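Local atomic coordinates of histone deacetylase complex subunit SAP18 (Mus musculus, PDB entry 4A6Q), a protein that enhances SIN3-HDAC1-mediated transcriptional repression and serves as an auxiliary component of the splicing-dependent exon junction complex. Residues P27-F33 against E55-W61. Numbering follows the deposited sequence.
Sequences PLLLRVF and ELQIYTW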
loop_
_atom_site.group_PDB
_atom_site.type_symbol
_atom_site.label_atom_id
_atom_site.label_comp_id
_atom_site.label_asym_id
_atom_site.label_seq_id
_atom_site.Cartn_x
_atom_site.Cartn_y
_atom_site.Cartn_z
ATOM N N PRO A 27 10.003 -14.051 -0.237
ATOM C CA PRO A 27 8.921 -13.070 -0.152
ATOM C C PRO A 27 8.777 -12.493 1.253
ATOM O O PRO A 27 9.182 -13.098 2.265
ATOM C CB PRO A 27 7.674 -13.884 -0.537
ATOM C CG PRO A 27 8.012 -15.299 -0.236
ATOM C CD PRO A 27 9.531 -15.438 -0.422
ATOM N N LEU A 28 8.205 -11.297 1.292
ATOM C CA LEU A 28 7.854 -10.643 2.523
ATOM C C LEU A 28 6.420 -11.009 2.897
ATOM O O LEU A 28 5.613 -11.374 2.032
ATOM C CB LEU A 28 7.982 -9.120 2.369
ATOM C CG LEU A 28 7.120 -8.398 1.335
ATOM C CD1 LEU A 28 5.892 -7.795 2.029
ATOM C CD2 LEU A 28 7.896 -7.306 0.628
ATOM N N LEU A 29 6.116 -10.944 4.172
ATOM C CA LEU A 29 4.755 -11.179 4.638
ATOM C C LEU A 29 4.095 -9.816 4.776
ATOM O O LEU A 29 4.497 -8.997 5.607
ATOM C CB LEU A 29 4.732 -11.992 5.959
ATOM C CG LEU A 29 3.348 -12.544 6.371
ATOM C CD1 LEU A 29 3.467 -13.734 7.338
ATOM C CD2 LEU A 29 2.504 -11.464 7.004
ATOM N N LEU A 30 3.074 -9.582 3.953
ATOM C CA LEU A 30 2.348 -8.305 3.925
ATOM C C LEU A 30 1.028 -8.458 4.690
ATOM O O LEU A 30 0.269 -9.355 4.410
ATOM C CB LEU A 30 2.051 -7.969 2.473
ATOM C CG LEU A 30 1.228 -6.699 2.188
ATOM C CD1 LEU A 30 2.029 -5.484 2.635
ATOM C CD2 LEU A 30 0.829 -6.620 0.732
ATOM N N ARG A 31 0.782 -7.571 5.649
ATOM C CA ARG A 31 -0.465 -7.588 6.435
ATOM C C ARG A 31 -1.388 -6.504 5.883
ATOM O O ARG A 31 -1.027 -5.316 5.866
ATOM C CB ARG A 31 -0.147 -7.331 7.911
ATOM C CG ARG A 31 0.815 -8.414 8.508
ATOM C CD ARG A 31 1.176 -8.113 9.960
ATOM N NE ARG A 31 0.024 -8.276 10.839
ATOM C CZ ARG A 31 0.031 -8.040 12.146
ATOM N NH1 ARG A 31 1.140 -7.612 12.753
ATOM N NH2 ARG A 31 -1.084 -8.207 12.846
ATOM N N VAL A 32 -2.541 -6.930 5.380
ATOM C CA VAL A 32 -3.479 -6.029 4.700
ATOM C C VAL A 32 -4.753 -5.939 5.514
ATOM O O VAL A 32 -5.325 -6.956 5.898
ATOM C CB VAL A 32 -3.830 -6.612 3.324
ATOM C CG1 VAL A 32 -4.810 -5.702 2.588
ATOM C CG2 VAL A 32 -2.556 -6.780 2.494
ATOM N N PHE A 33 -5.164 -4.716 5.820
ATOM C CA PHE A 33 -6.393 -4.484 6.531
ATOM C C PHE A 33 -7.332 -3.837 5.547
ATOM O O PHE A 33 -6.876 -3.135 4.647
ATOM C CB PHE A 33 -6.114 -3.579 7.733
ATOM C CG PHE A 33 -5.142 -4.204 8.714
ATOM C CD1 PHE A 33 -3.776 -4.036 8.565
ATOM C CD2 PHE A 33 -5.605 -5.001 9.757
ATOM C CE1 PHE A 33 -2.888 -4.628 9.437
ATOM C CE2 PHE A 33 -4.723 -5.586 10.648
ATOM C CZ PHE A 33 -3.355 -5.425 10.467
ATOM N N GLU A 55 -7.866 -9.253 9.192
ATOM C CA GLU A 55 -6.744 -8.952 8.306
ATOM C C GLU A 55 -6.508 -10.063 7.300
ATOM O O GLU A 55 -6.922 -11.195 7.506
ATOM C CB GLU A 55 -5.482 -8.650 9.108
ATOM C CG GLU A 55 -4.674 -9.841 9.514
ATOM C CD GLU A 55 -3.435 -9.443 10.301
ATOM O OE1 GLU A 55 -3.581 -9.134 11.499
ATOM O OE2 GLU A 55 -2.317 -9.425 9.710
ATOM N N LEU A 56 -5.848 -9.715 6.188
ATOM C CA LEU A 56 -5.482 -10.677 5.155
ATOM C C LEU A 56 -3.964 -10.677 5.081
ATOM O O LEU A 56 -3.362 -9.628 4.979
ATOM C CB LEU A 56 -6.057 -10.212 3.812
ATOM C CG LEU A 56 -5.603 -10.898 2.535
ATOM C CD1 LEU A 56 -5.913 -12.353 2.664
ATOM C CD2 LEU A 56 -6.300 -10.292 1.306
ATOM N N GLN A 57 -3.340 -11.844 5.109
ATOM C CA GLN A 57 -1.887 -11.902 4.981
ATOM C C GLN A 57 -1.476 -12.465 3.646
ATOM O O GLN A 57 -2.094 -13.410 3.160
ATOM C CB GLN A 57 -1.260 -12.721 6.137
ATOM C CG GLN A 57 -1.429 -11.974 7.431
ATOM C CD GLN A 57 -0.752 -12.633 8.610
ATOM O OE1 GLN A 57 -0.068 -13.660 8.469
ATOM N NE2 GLN A 57 -0.903 -12.024 9.781
ATOM N N ILE A 58 -0.441 -11.865 3.035
ATOM C CA ILE A 58 -0.046 -12.209 1.666
ATOM C C ILE A 58 1.475 -12.322 1.606
ATOM O O ILE A 58 2.163 -11.552 2.244
ATOM C CB ILE A 58 -0.490 -11.085 0.688
ATOM C CG1 ILE A 58 -2.023 -11.081 0.579
ATOM C CG2 ILE A 58 0.160 -11.209 -0.690
ATOM C CD1 ILE A 58 -2.559 -9.896 -0.246
ATOM N N TYR A 59 1.982 -13.340 0.904
ATOM C CA TYR A 59 3.405 -13.394 0.601
ATOM C C TYR A 59 3.599 -12.704 -0.735
ATOM O O TYR A 59 2.976 -13.093 -1.742
ATOM C CB TYR A 59 3.858 -14.846 0.442
ATOM C CG TYR A 59 3.983 -15.628 1.712
ATOM C CD1 TYR A 59 4.687 -15.125 2.777
ATOM C CD2 TYR A 59 3.369 -16.866 1.841
ATOM C CE1 TYR A 59 4.812 -15.863 3.968
ATOM C CE2 TYR A 59 3.478 -17.595 2.999
ATOM C CZ TYR A 59 4.196 -17.086 4.050
ATOM O OH TYR A 59 4.299 -17.819 5.209
ATOM N N THR A 60 4.497 -11.729 -0.792
ATOM C CA THR A 60 4.705 -10.972 -2.009
ATOM C C THR A 60 6.110 -10.398 -1.995
ATOM O O THR A 60 6.943 -10.814 -1.186
ATOM C CB THR A 60 3.599 -9.890 -2.190
ATOM O OG1 THR A 60 3.644 -9.341 -3.525
ATOM C CG2 THR A 60 3.726 -8.758 -1.145
ATOM N N TRP A 61 6.369 -9.450 -2.887
ATOM C CA TRP A 61 7.689 -8.851 -3.054
ATOM C C TRP A 61 7.573 -7.319 -3.154
ATOM O O TRP A 61 6.473 -6.791 -3.249
ATOM C CB TRP A 61 8.383 -9.403 -4.297
ATOM C CG TRP A 61 8.724 -10.866 -4.198
ATOM C CD1 TRP A 61 9.927 -11.426 -3.782
ATOM C CD2 TRP A 61 7.859 -11.958 -4.507
ATOM N NE1 TRP A 61 9.829 -12.802 -3.823
ATOM C CE2 TRP A 61 8.578 -13.150 -4.265
ATOM C CE3 TRP A 61 6.538 -12.046 -4.984
ATOM C CZ2 TRP A 61 8.023 -14.415 -4.480
ATOM C CZ3 TRP A 61 5.997 -13.284 -5.185
ATOM C CH2 TRP A 61 6.728 -14.460 -4.931
#
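Residues 28-33 of strand 28-35 run antiparallel to strand 56-60, the two short axes 4.6 Å apart at closest approach and 150° between their directions. Backbone hydrogen bonds come in reciprocal pairs at Leu-28/Thr-60, Leu-30/Ile-58 and Val-32/Leu-56; the bond from Leu-30 N to Ile-58 O (2.8 Å) is nearly straight. Side chains of these six residues share one face. There the Thr-60 methyl CG2 rests over the notch between Leu-28 and Leu-30, 4.0 Å from Leu-28 CD1 and 4.1 Å from Leu-30 CD2, and Val-32 CG2 meets Ile-58 CD1 at 4.1 Å, so the knobs interlock diagonally as well as straight across. In the ubiquitin-like fold of SAP18 this is the N-terminal β-hairpin, with a long connection between its strands: 56-60 forms one edge of the mixed sheet, 28-35 pairs on its other side with strand 132-138, and helix 66-76 packs on the apolar face through Leu-69, Leu-72, Val-73 and Val-76. The opposite face carries Leu-29 beside Tyr-59 (CD1 to CE1, 4.2 Å), then a polar patch. Here the Arg-31 guanidinium lies edge-on to the Glu-55 carboxylate in a bidentate salt bridge, NE to OE2 2.8 Å and NH2 to OE1 3.0 Å. Gln-57 NE2 donates to the same Glu-55 OE2 (3.0 Å), while Glu-55 CB rests against Phe-33 CE2 at 3.5 Å. At the far end Pro-27 lodges between Tyr-59 and Trp-61: its CB is 4.1 Å from Tyr-59 CB, and its CA makes a CH-π contact over the Trp-61 five-membered ring, 4.1 Å from the centroid, while Trp-61 NE1 hydrogen-bonds the Thr-25 carbonyl.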